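Local coordinates for protein beta-galactosidase (Geobacillus stearothermophilus, PDB 4OIF) that probably hydrolyses terminal non-reducing beta-D-galactose residues in beta-D-galactosides, as a zinc-containing homotrimeric member of glycoside hydrolase family 42, at residues R173-L187 with H198-S210. Residues are numbered along the deposited sequence; the frame is centred on the assembly and turned at random.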
ATOM      1  N   ARG A 173      -3.714   0.385 -33.403  1.00 13.68           N
ATOM      2  CA  ARG A 173      -4.210  -0.570 -34.389  1.00  9.71           C
ATOM      3  C   ARG A 173      -3.479  -0.459 -35.724  1.00 13.07           C
ATOM      4  O   ARG A 173      -3.095  -1.479 -36.304  1.00 12.87           O
ATOM      5  CB  ARG A 173      -5.702  -0.395 -34.599  1.00  7.25           C
ATOM      6  CG  ARG A 173      -6.517  -1.127 -33.571  1.00  6.01           C
ATOM      7  CD  ARG A 173      -7.999  -0.914 -33.768  1.00  9.28           C
ATOM      8  NE  ARG A 173      -8.668  -1.028 -32.485  1.00 10.26           N
ATOM      9  CZ  ARG A 173      -9.238  -0.011 -31.856  1.00 13.54           C
ATOM     10  NH1 ARG A 173      -9.267   1.189 -32.424  1.00 19.80           N
ATOM     11  NH2 ARG A 173      -9.802  -0.202 -30.672  1.00 14.83           N
ATOM     12  N   GLU A 174      -3.272   0.766 -36.204  1.00  7.50           N
ATOM     13  CA  GLU A 174      -2.553   0.947 -37.467  1.00 11.97           C
ATOM     14  C   GLU A 174      -1.103   0.486 -37.349  1.00 12.70           C
ATOM     15  O   GLU A 174      -0.545  -0.127 -38.275  1.00 14.50           O
ATOM     16  CB  GLU A 174      -2.620   2.406 -37.925  1.00 11.68           C
ATOM     17  CG  GLU A 174      -4.015   2.817 -38.396  1.00 21.57           C
ATOM     18  CD  GLU A 174      -4.533   1.912 -39.508  1.00 39.06           C
ATOM     19  OE1 GLU A 174      -3.770   1.691 -40.483  1.00 20.35           O
ATOM     20  OE2 GLU A 174      -5.683   1.407 -39.395  1.00 23.97           O
ATOM     21  N   TRP A 175      -0.516   0.756 -36.187  1.00 10.17           N
ATOM     22  CA  TRP A 175       0.837   0.312 -35.872  1.00  8.50           C
ATOM     23  C   TRP A 175       0.932  -1.212 -35.932  1.00  9.82           C
ATOM     24  O   TRP A 175       1.881  -1.770 -36.485  1.00  9.42           O
ATOM     25  CB  TRP A 175       1.237   0.824 -34.490  1.00  6.58           C
ATOM     26  CG  TRP A 175       2.655   0.555 -34.080  1.00 12.90           C
ATOM     27  CD1 TRP A 175       3.738   1.374 -34.278  1.00  9.48           C
ATOM     28  CD2 TRP A 175       3.146  -0.592 -33.362  1.00  8.57           C
ATOM     29  NE1 TRP A 175       4.862   0.804 -33.728  1.00  9.95           N
ATOM     30  CE2 TRP A 175       4.528  -0.402 -33.167  1.00  5.75           C
ATOM     31  CE3 TRP A 175       2.552  -1.761 -32.875  1.00 10.85           C
ATOM     32  CZ2 TRP A 175       5.324  -1.338 -32.509  1.00  8.92           C
ATOM     33  CZ3 TRP A 175       3.345  -2.690 -32.217  1.00  7.88           C
ATOM     34  CH2 TRP A 175       4.719  -2.475 -32.045  1.00 11.54           C
ATOM     35  N   LEU A 176      -0.074  -1.878 -35.378  1.00  7.42           N
ATOM     36  CA  LEU A 176      -0.077  -3.331 -35.324  1.00  7.11           C
ATOM     37  C   LEU A 176      -0.292  -3.916 -36.719  1.00 10.55           C
ATOM     38  O   LEU A 176       0.293  -4.949 -37.064  1.00  8.77           O
ATOM     39  CB  LEU A 176      -1.148  -3.833 -34.343  1.00  5.38           C
ATOM     40  CG  LEU A 176      -0.811  -3.776 -32.840  1.00  7.53           C
ATOM     41  CD1 LEU A 176      -2.038  -4.115 -32.022  1.00  9.29           C
ATOM     42  CD2 LEU A 176       0.342  -4.708 -32.463  1.00  3.21           C
ATOM     43  N   LYS A 177      -1.130  -3.264 -37.520  1.00  8.27           N
ATOM     44  CA  LYS A 177      -1.332  -3.717 -38.889  1.00 10.37           C
ATOM     45  C   LYS A 177      -0.023  -3.627 -39.676  1.00 13.83           C
ATOM     46  O   LYS A 177       0.326  -4.568 -40.395  1.00  7.61           O
ATOM     47  CB  LYS A 177      -2.432  -2.916 -39.581  1.00  7.45           C
ATOM     48  CG  LYS A 177      -3.814  -3.194 -39.036  1.00 11.54           C
ATOM     49  CD  LYS A 177      -4.807  -2.311 -39.726  1.00 10.29           C
ATOM     50  CE  LYS A 177      -6.196  -2.486 -39.165  1.00 14.07           C
ATOM     51  NZ  LYS A 177      -7.096  -1.423 -39.682  1.00 12.17           N
ATOM     52  N   LYS A 178       0.700  -2.512 -39.530  1.00 11.61           N
ATOM     53  CA  LYS A 178       2.009  -2.404 -40.164  1.00 10.38           C
ATOM     54  C   LYS A 178       2.948  -3.506 -39.674  1.00 10.25           C
ATOM     55  O   LYS A 178       3.521  -4.224 -40.481  1.00 16.18           O
ATOM     56  CB  LYS A 178       2.638  -1.033 -39.916  1.00 13.39           C
ATOM     57  CG  LYS A 178       1.820   0.123 -40.495  1.00 37.46           C
ATOM     58  CD  LYS A 178       2.533   1.469 -40.340  1.00 42.30           C
ATOM     59  CE  LYS A 178       1.695   2.642 -40.870  1.00 47.99           C
ATOM     60  NZ  LYS A 178       0.663   3.127 -39.901  1.00 31.80           N
ATOM     61  N   LYS A 179       3.085  -3.661 -38.361  1.00  9.96           N
ATOM     62  CA  LYS A 179       4.036  -4.635 -37.814  1.00  9.16           C
ATOM     63  C   LYS A 179       3.779  -6.077 -38.264  1.00 17.04           C
ATOM     64  O   LYS A 179       4.710  -6.865 -38.456  1.00 10.65           O
ATOM     65  CB  LYS A 179       4.028  -4.598 -36.286  1.00  5.89           C
ATOM     66  CG  LYS A 179       4.918  -5.675 -35.675  1.00  6.88           C
ATOM     67  CD  LYS A 179       5.182  -5.461 -34.194  1.00  7.44           C
ATOM     68  CE  LYS A 179       6.164  -6.502 -33.683  1.00 12.02           C
ATOM     69  NZ  LYS A 179       6.629  -6.221 -32.306  1.00 20.32           N
ATOM     70  N   TYR A 180       2.511  -6.426 -38.419  1.00  9.85           N
ATOM     71  CA  TYR A 180       2.161  -7.809 -38.675  1.00 11.67           C
ATOM     72  C   TYR A 180       1.618  -7.992 -40.085  1.00  9.44           C
ATOM     73  O   TYR A 180       1.007  -9.004 -40.398  1.00 14.98           O
ATOM     74  CB  TYR A 180       1.158  -8.292 -37.622  1.00 14.47           C
ATOM     75  CG  TYR A 180       1.772  -8.380 -36.241  1.00 10.93           C
ATOM     76  CD1 TYR A 180       2.582  -9.452 -35.902  1.00 11.70           C
ATOM     77  CD2 TYR A 180       1.548  -7.395 -35.283  1.00  7.41           C
ATOM     78  CE1 TYR A 180       3.150  -9.550 -34.657  1.00 11.31           C
ATOM     79  CE2 TYR A 180       2.118  -7.487 -34.023  1.00  6.72           C
ATOM     80  CZ  TYR A 180       2.919  -8.569 -33.722  1.00  8.12           C
ATOM     81  OH  TYR A 180       3.509  -8.694 -32.490  1.00 14.00           O
ATOM     82  N   ASN A 181       1.870  -7.003 -40.932  1.00 12.79           N
ATOM     83  CA  ASN A 181       1.465  -7.051 -42.330  1.00 19.56           C
ATOM     84  C   ASN A 181      -0.020  -7.361 -42.487  1.00 17.81           C
ATOM     85  O   ASN A 181      -0.403  -8.198 -43.297  1.00 17.76           O
ATOM     86  CB  ASN A 181       2.309  -8.077 -43.094  1.00 18.43           C
ATOM     87  CG  ASN A 181       2.508  -7.694 -44.556  1.00 47.29           C
ATOM     88  OD1 ASN A 181       1.569  -7.284 -45.245  1.00 48.09           O
ATOM     89  ND2 ASN A 181       3.742  -7.803 -45.027  1.00 56.17           N
ATOM     90  N   HIS A 182      -0.841  -6.693 -41.680  1.00 14.64           N
ATOM     91  CA  HIS A 182      -2.295  -6.844 -41.716  1.00 15.85           C
ATOM     92  C   HIS A 182      -2.740  -8.287 -41.520  1.00 18.16           C
ATOM     93  O   HIS A 182      -3.879  -8.642 -41.840  1.00 16.10           O
ATOM     94  CB  HIS A 182      -2.859  -6.313 -43.034  1.00 29.35           C
ATOM     95  CG  HIS A 182      -2.677  -4.840 -43.217  1.00 23.75           C
ATOM     96  ND1 HIS A 182      -3.708  -3.937 -43.056  1.00 14.63           N
ATOM     97  CD2 HIS A 182      -1.581  -4.111 -43.539  1.00 18.12           C
ATOM     98  CE1 HIS A 182      -3.255  -2.716 -43.276  1.00 22.02           C
ATOM     99  NE2 HIS A 182      -1.968  -2.792 -43.565  1.00 33.70           N
ATOM    100  N   ASP A 183      -1.841  -9.110 -40.988  1.00 13.76           N
ATOM    101  CA  ASP A 183      -2.108 -10.531 -40.811  1.00 13.87           C
ATOM    102  C   ASP A 183      -2.535 -10.831 -39.371  1.00 12.29           C
ATOM    103  O   ASP A 183      -1.694 -10.976 -38.478  1.00 10.95           O
ATOM    104  CB  ASP A 183      -0.862 -11.337 -41.184  1.00 14.00           C
ATOM    105  CG  ASP A 183      -1.101 -12.833 -41.181  1.00 17.18           C
ATOM    106  OD1 ASP A 183      -2.185 -13.283 -40.750  1.00 16.96           O
ATOM    107  OD2 ASP A 183      -0.178 -13.562 -41.603  1.00 28.21           O
ATOM    108  N   LEU A 184      -3.839 -10.944 -39.158  1.00  9.99           N
ATOM    109  CA  LEU A 184      -4.372 -11.186 -37.819  1.00  8.92           C
ATOM    110  C   LEU A 184      -3.979 -12.572 -37.292  1.00  6.98           C
ATOM    111  O   LEU A 184      -3.798 -12.748 -36.090  1.00 11.24           O
ATOM    112  CB  LEU A 184      -5.887 -11.011 -37.830  1.00  8.37           C
ATOM    113  CG  LEU A 184      -6.609 -10.485 -36.594  1.00 19.40           C
ATOM    114  CD1 LEU A 184      -5.938  -9.255 -36.025  1.00 13.55           C
ATOM    115  CD2 LEU A 184      -8.041 -10.162 -36.971  1.00 18.31           C
ATOM    116  N   ASP A 185      -3.815 -13.549 -38.186  1.00 10.68           N
ATOM    117  CA  ASP A 185      -3.288 -14.859 -37.793  1.00  8.30           C
ATOM    118  C   ASP A 185      -1.915 -14.702 -37.172  1.00 14.33           C
ATOM    119  O   ASP A 185      -1.635 -15.292 -36.132  1.00 11.03           O
ATOM    120  CB  ASP A 185      -3.189 -15.814 -38.978  1.00 10.66           C
ATOM    121  CG  ASP A 185      -4.537 -16.131 -39.584  1.00 17.78           C
ATOM    122  OD1 ASP A 185      -5.563 -15.808 -38.952  1.00 11.69           O
ATOM    123  OD2 ASP A 185      -4.564 -16.706 -40.696  1.00 18.12           O
ATOM    124  N   ALA A 186      -1.066 -13.901 -37.814  1.00  9.24           N
ATOM    125  CA  ALA A 186       0.277 -13.656 -37.317  1.00  8.36           C
ATOM    126  C   ALA A 186       0.248 -13.014 -35.943  1.00  7.80           C
ATOM    127  O   ALA A 186       0.947 -13.458 -35.046  1.00  8.31           O
ATOM    128  CB  ALA A 186       1.054 -12.783 -38.289  1.00 14.34           C
ATOM    129  N   LEU A 187      -0.567 -11.975 -35.777  1.00  7.30           N
ATOM    130  CA  LEU A 187      -0.676 -11.320 -34.486  1.00  9.92           C
ATOM    131  C   LEU A 187      -1.103 -12.346 -33.419  1.00 11.15           C
ATOM    132  O   LEU A 187      -0.411 -12.537 -32.408  1.00  9.04           O
ATOM    133  CB  LEU A 187      -1.663 -10.145 -34.547  1.00 10.64           C
ATOM    134  CG  LEU A 187      -1.747  -9.301 -33.258  1.00  7.27           C
ATOM    135  CD1 LEU A 187      -1.910  -7.805 -33.543  1.00  2.66           C
ATOM    136  CD2 LEU A 187      -2.873  -9.801 -32.371  1.00  5.81           C
ATOM    137  N   HIS A 198      -8.800 -15.625 -26.062  1.00  6.33           N
ATOM    138  CA  HIS A 198      -8.513 -14.229 -26.339  1.00  7.59           C
ATOM    139  C   HIS A 198      -8.268 -13.944 -27.821  1.00  5.99           C
ATOM    140  O   HIS A 198      -7.951 -12.816 -28.191  1.00  5.13           O
ATOM    141  CB  HIS A 198      -7.304 -13.787 -25.508  1.00  5.59           C
ATOM    142  CG  HIS A 198      -7.627 -13.568 -24.061  1.00  4.68           C
ATOM    143  ND1 HIS A 198      -6.671 -13.582 -23.065  1.00  3.41           N
ATOM    144  CD2 HIS A 198      -8.809 -13.326 -23.445  1.00  2.56           C
ATOM    145  CE1 HIS A 198      -7.250 -13.351 -21.900  1.00  5.34           C
ATOM    146  NE2 HIS A 198      -8.548 -13.194 -22.104  1.00  9.01           N
ATOM    147  N   THR A 199      -8.442 -14.959 -28.664  1.00  3.92           N
ATOM    148  CA  THR A 199      -8.211 -14.811 -30.097  1.00  4.87           C
ATOM    149  C   THR A 199      -9.021 -13.665 -30.704  1.00  8.16           C
ATOM    150  O   THR A 199     -10.241 -13.573 -30.526  1.00  5.60           O
ATOM    151  CB  THR A 199      -8.546 -16.102 -30.862  1.00  7.06           C
ATOM    152  OG1 THR A 199      -7.871 -17.214 -30.258  1.00  8.82           O
ATOM    153  CG2 THR A 199      -8.133 -15.977 -32.329  1.00  2.37           C
ATOM    154  N   TYR A 200      -8.331 -12.784 -31.417  1.00  5.55           N
ATOM    155  CA  TYR A 200      -8.990 -11.632 -32.019  1.00  6.98           C
ATOM    156  C   TYR A 200      -9.462 -11.977 -33.416  1.00  8.11           C
ATOM    157  O   TYR A 200      -8.707 -12.536 -34.207  1.00 13.68           O
ATOM    158  CB  TYR A 200      -8.046 -10.431 -32.065  1.00  4.63           C
ATOM    159  CG  TYR A 200      -7.601  -9.937 -30.712  1.00  8.13           C
ATOM    160  CD1 TYR A 200      -8.467  -9.220 -29.885  1.00  7.85           C
ATOM    161  CD2 TYR A 200      -6.314 -10.186 -30.251  1.00  6.07           C
ATOM    162  CE1 TYR A 200      -8.058  -8.751 -28.636  1.00  5.99           C
ATOM    163  CE2 TYR A 200      -5.897  -9.720 -29.010  1.00  4.60           C
ATOM    164  CZ  TYR A 200      -6.770  -9.004 -28.211  1.00  5.59           C
ATOM    165  OH  TYR A 200      -6.353  -8.551 -26.978  1.00  8.74           O
ATOM    166  N   THR A 201     -10.705 -11.636 -33.733  1.00  8.92           N
ATOM    167  CA  THR A 201     -11.245 -11.951 -35.049  1.00  8.33           C
ATOM    168  C   THR A 201     -11.503 -10.693 -35.877  1.00 10.85           C
ATOM    169  O   THR A 201     -11.986 -10.772 -37.003  1.00 18.09           O
ATOM    170  CB  THR A 201     -12.536 -12.793 -34.938  1.00  7.71           C
ATOM    171  OG1 THR A 201     -13.382 -12.263 -33.909  1.00  5.97           O
ATOM    172  CG2 THR A 201     -12.188 -14.233 -34.600  1.00  3.50           C
ATOM    173  N   ASP A 202     -11.160  -9.535 -35.326  1.00 11.60           N
ATOM    174  CA  ASP A 202     -11.212  -8.283 -36.080  1.00  9.52           C
ATOM    175  C   ASP A 202     -10.308  -7.268 -35.405  1.00 13.77           C
ATOM    176  O   ASP A 202     -10.293  -7.178 -34.174  1.00 19.77           O
ATOM    177  CB  ASP A 202     -12.645  -7.737 -36.167  1.00 11.38           C
ATOM    178  CG  ASP A 202     -12.782  -6.592 -37.171  1.00 24.67           C
ATOM    179  OD1 ASP A 202     -12.538  -5.413 -36.811  1.00 21.42           O
ATOM    180  OD2 ASP A 202     -13.138  -6.879 -38.331  1.00 28.40           O
ATOM    181  N   TRP A 203      -9.571  -6.503 -36.205  1.00  9.11           N
ATOM    182  CA  TRP A 203      -8.649  -5.491 -35.691  1.00  6.17           C
ATOM    183  C   TRP A 203      -9.307  -4.480 -34.751  1.00  8.60           C
ATOM    184  O   TRP A 203      -8.653  -3.938 -33.871  1.00 12.83           O
ATOM    185  CB  TRP A 203      -7.996  -4.733 -36.844  1.00  8.37           C
ATOM    186  CG  TRP A 203      -7.093  -5.565 -37.670  1.00 13.62           C
ATOM    187  CD1 TRP A 203      -7.386  -6.156 -38.865  1.00  8.15           C
ATOM    188  CD2 TRP A 203      -5.739  -5.920 -37.366  1.00 11.19           C
ATOM    189  NE1 TRP A 203      -6.294  -6.847 -39.330  1.00 12.75           N
ATOM    190  CE2 TRP A 203      -5.270  -6.722 -38.431  1.00 11.61           C
ATOM    191  CE3 TRP A 203      -4.878  -5.639 -36.302  1.00  9.26           C
ATOM    192  CZ2 TRP A 203      -3.978  -7.244 -38.461  1.00 15.74           C
ATOM    193  CZ3 TRP A 203      -3.588  -6.163 -36.333  1.00 12.03           C
ATOM    194  CH2 TRP A 203      -3.154  -6.952 -37.404  1.00 11.33           C
ATOM    195  N   SER A 204     -10.595  -4.226 -34.943  1.00 10.85           N
ATOM    196  CA  SER A 204     -11.316  -3.302 -34.081  1.00 10.44           C
ATOM    197  C   SER A 204     -11.437  -3.804 -32.644  1.00  9.84           C
ATOM    198  O   SER A 204     -11.766  -3.035 -31.748  1.00 18.38           O
ATOM    199  CB  SER A 204     -12.714  -3.041 -34.639  1.00 11.62           C
ATOM    200  OG  SER A 204     -13.493  -4.223 -34.614  1.00 13.43           O
ATOM    201  N   GLN A 205     -11.189  -5.090 -32.424  1.00  7.91           N
ATOM    202  CA  GLN A 205     -11.322  -5.646 -31.080  1.00 13.10           C
ATOM    203  C   GLN A 205     -10.100  -5.353 -30.231  1.00 10.59           C
ATOM    204  O   GLN A 205     -10.195  -5.251 -29.019  1.00 15.89           O
ATOM    205  CB  GLN A 205     -11.561  -7.154 -31.130  1.00  7.07           C
ATOM    206  CG  GLN A 205     -12.936  -7.563 -31.636  1.00  5.19           C
ATOM    207  CD  GLN A 205     -12.925  -8.958 -32.209  1.00 11.59           C
ATOM    208  OE1 GLN A 205     -11.909  -9.652 -32.147  1.00 12.34           O
ATOM    209  NE2 GLN A 205     -14.045  -9.378 -32.781  1.00  6.27           N
ATOM    210  N   ILE A 206      -8.950  -5.210 -30.869  1.00  9.69           N
ATOM    211  CA  ILE A 206      -7.716  -4.991 -30.135  1.00 11.72           C
ATOM    212  C   ILE A 206      -7.638  -3.592 -29.518  1.00 10.78           C
ATOM    213  O   ILE A 206      -7.706  -2.595 -30.222  1.00 12.23           O
ATOM    214  CB  ILE A 206      -6.501  -5.202 -31.044  1.00  6.17           C
ATOM    215  CG1 ILE A 206      -6.528  -6.627 -31.605  1.00 11.09           C
ATOM    216  CG2 ILE A 206      -5.219  -4.910 -30.274  1.00  7.29           C
ATOM    217  CD1 ILE A 206      -5.556  -6.879 -32.747  1.00 11.88           C
ATOM    218  N   GLU A 207      -7.529  -3.519 -28.198  1.00  9.58           N
ATOM    219  CA  GLU A 207      -7.296  -2.244 -27.532  0.53 10.35           C
ATOM    220  C   GLU A 207      -6.061  -2.355 -26.645  1.00  7.71           C
ATOM    221  O   GLU A 207      -5.591  -3.457 -26.361  1.00  9.75           O
ATOM    222  CB  GLU A 207      -8.532  -1.794 -26.725  0.53  7.66           C
ATOM    223  CG  GLU A 207      -9.414  -2.918 -26.166  0.53 10.82           C
ATOM    224  CD  GLU A 207     -10.850  -2.466 -25.853  0.53  8.95           C
ATOM    225  OE1 GLU A 207     -11.525  -3.117 -25.025  0.53  3.11           O
ATOM    226  OE2 GLU A 207     -11.309  -1.468 -26.447  0.53  6.86           O
ATOM    227  N   SER A 208      -5.537  -1.214 -26.225  1.00 10.79           N
ATOM    228  CA  SER A 208      -4.372  -1.190 -25.347  1.00 10.85           C
ATOM    229  C   SER A 208      -4.678  -1.917 -24.039  1.00  9.33           C
ATOM    230  O   SER A 208      -5.836  -2.001 -23.630  1.00  7.81           O
ATOM    231  CB  SER A 208      -3.958   0.243 -25.060  1.00  7.29           C
ATOM    232  OG  SER A 208      -4.990   0.903 -24.357  1.00  8.99           O
ATOM    233  N   PRO A 209      -3.639  -2.453 -23.388  1.00  9.14           N
ATOM    234  CA  PRO A 209      -3.823  -3.140 -22.109  1.00 10.63           C
ATOM    235  C   PRO A 209      -4.380  -2.212 -21.036  1.00  7.97           C
ATOM    236  O   PRO A 209      -4.170  -1.002 -21.103  1.00  6.71           O
ATOM    237  CB  PRO A 209      -2.407  -3.605 -21.755  1.00  5.91           C
ATOM    238  CG  PRO A 209      -1.516  -2.675 -22.495  1.00  5.00           C
ATOM    239  CD  PRO A 209      -2.223  -2.440 -23.788  1.00  8.42           C
ATOM    240  N   SER A 210      -5.090  -2.778 -20.067  1.00  7.09           N
ATOM    241  CA  SER A 210      -5.750  -1.974 -19.059  1.00 10.17           C
ATOM    242  C   SER A 210      -6.017  -2.733 -17.777  1.00 13.59           C
ATOM    243  O   SER A 210      -6.365  -3.914 -17.805  1.00 15.14           O
ATOM    244  CB  SER A 210      -7.069  -1.427 -19.593  1.00  9.99           C
ATOM    245  OG  SER A 210      -7.719  -0.681 -18.586  1.00  6.87           O
TER
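The indole of Trp-203 is clamped between Lys-177 and Leu-184, an example of how a loop tryptophan can be held between side chains of two successive helices. Over one face, Lys-177 CG makes a CH-pi contact 3.7 Å from the centroid of the six-membered ring; over the opposite face Leu-184 CD1 makes another, 3.5 Å from the same centroid. The lysine chain, extended beyond CG (chi2 177°, chi3 -177°), runs across the indole, with CE 3.5 Å from Trp-203 CG, and carries NZ on to a salt bridge with Glu-174. At the ring edge, near its plane, the turn backbone at His-182 and Asp-183 closes in, with His-182 C 3.5 Å from Trp-203 CZ2. On the buried side, Leu-187 CD1 reaches Trp-203 CZ3 and also meets Ile-206 CD1 tip to tip, while Leu-176 CD1 packs on Ile-206 CG2. Ile-206 CG1 in turn covers one face of the Tyr-200 ring. Polar grip across the contact is modest: Arg-173 NE donates weakly to Ile-206 O at 2.9 Å, and NH2 reaches the same oxygen in a second weak bond, while NH1 pairs with Glu-170. An Asx turn, Ser-204 N to Asp-202 OD1, shapes the loop beside the indole. The whole is a tight junction of successive helices beside the zinc site: a Schellman motif ends helix 166-179, which carries the zinc ligand Cys-168, and a type I' turn leads to Asp-183, weakly N-capping helix 184-191.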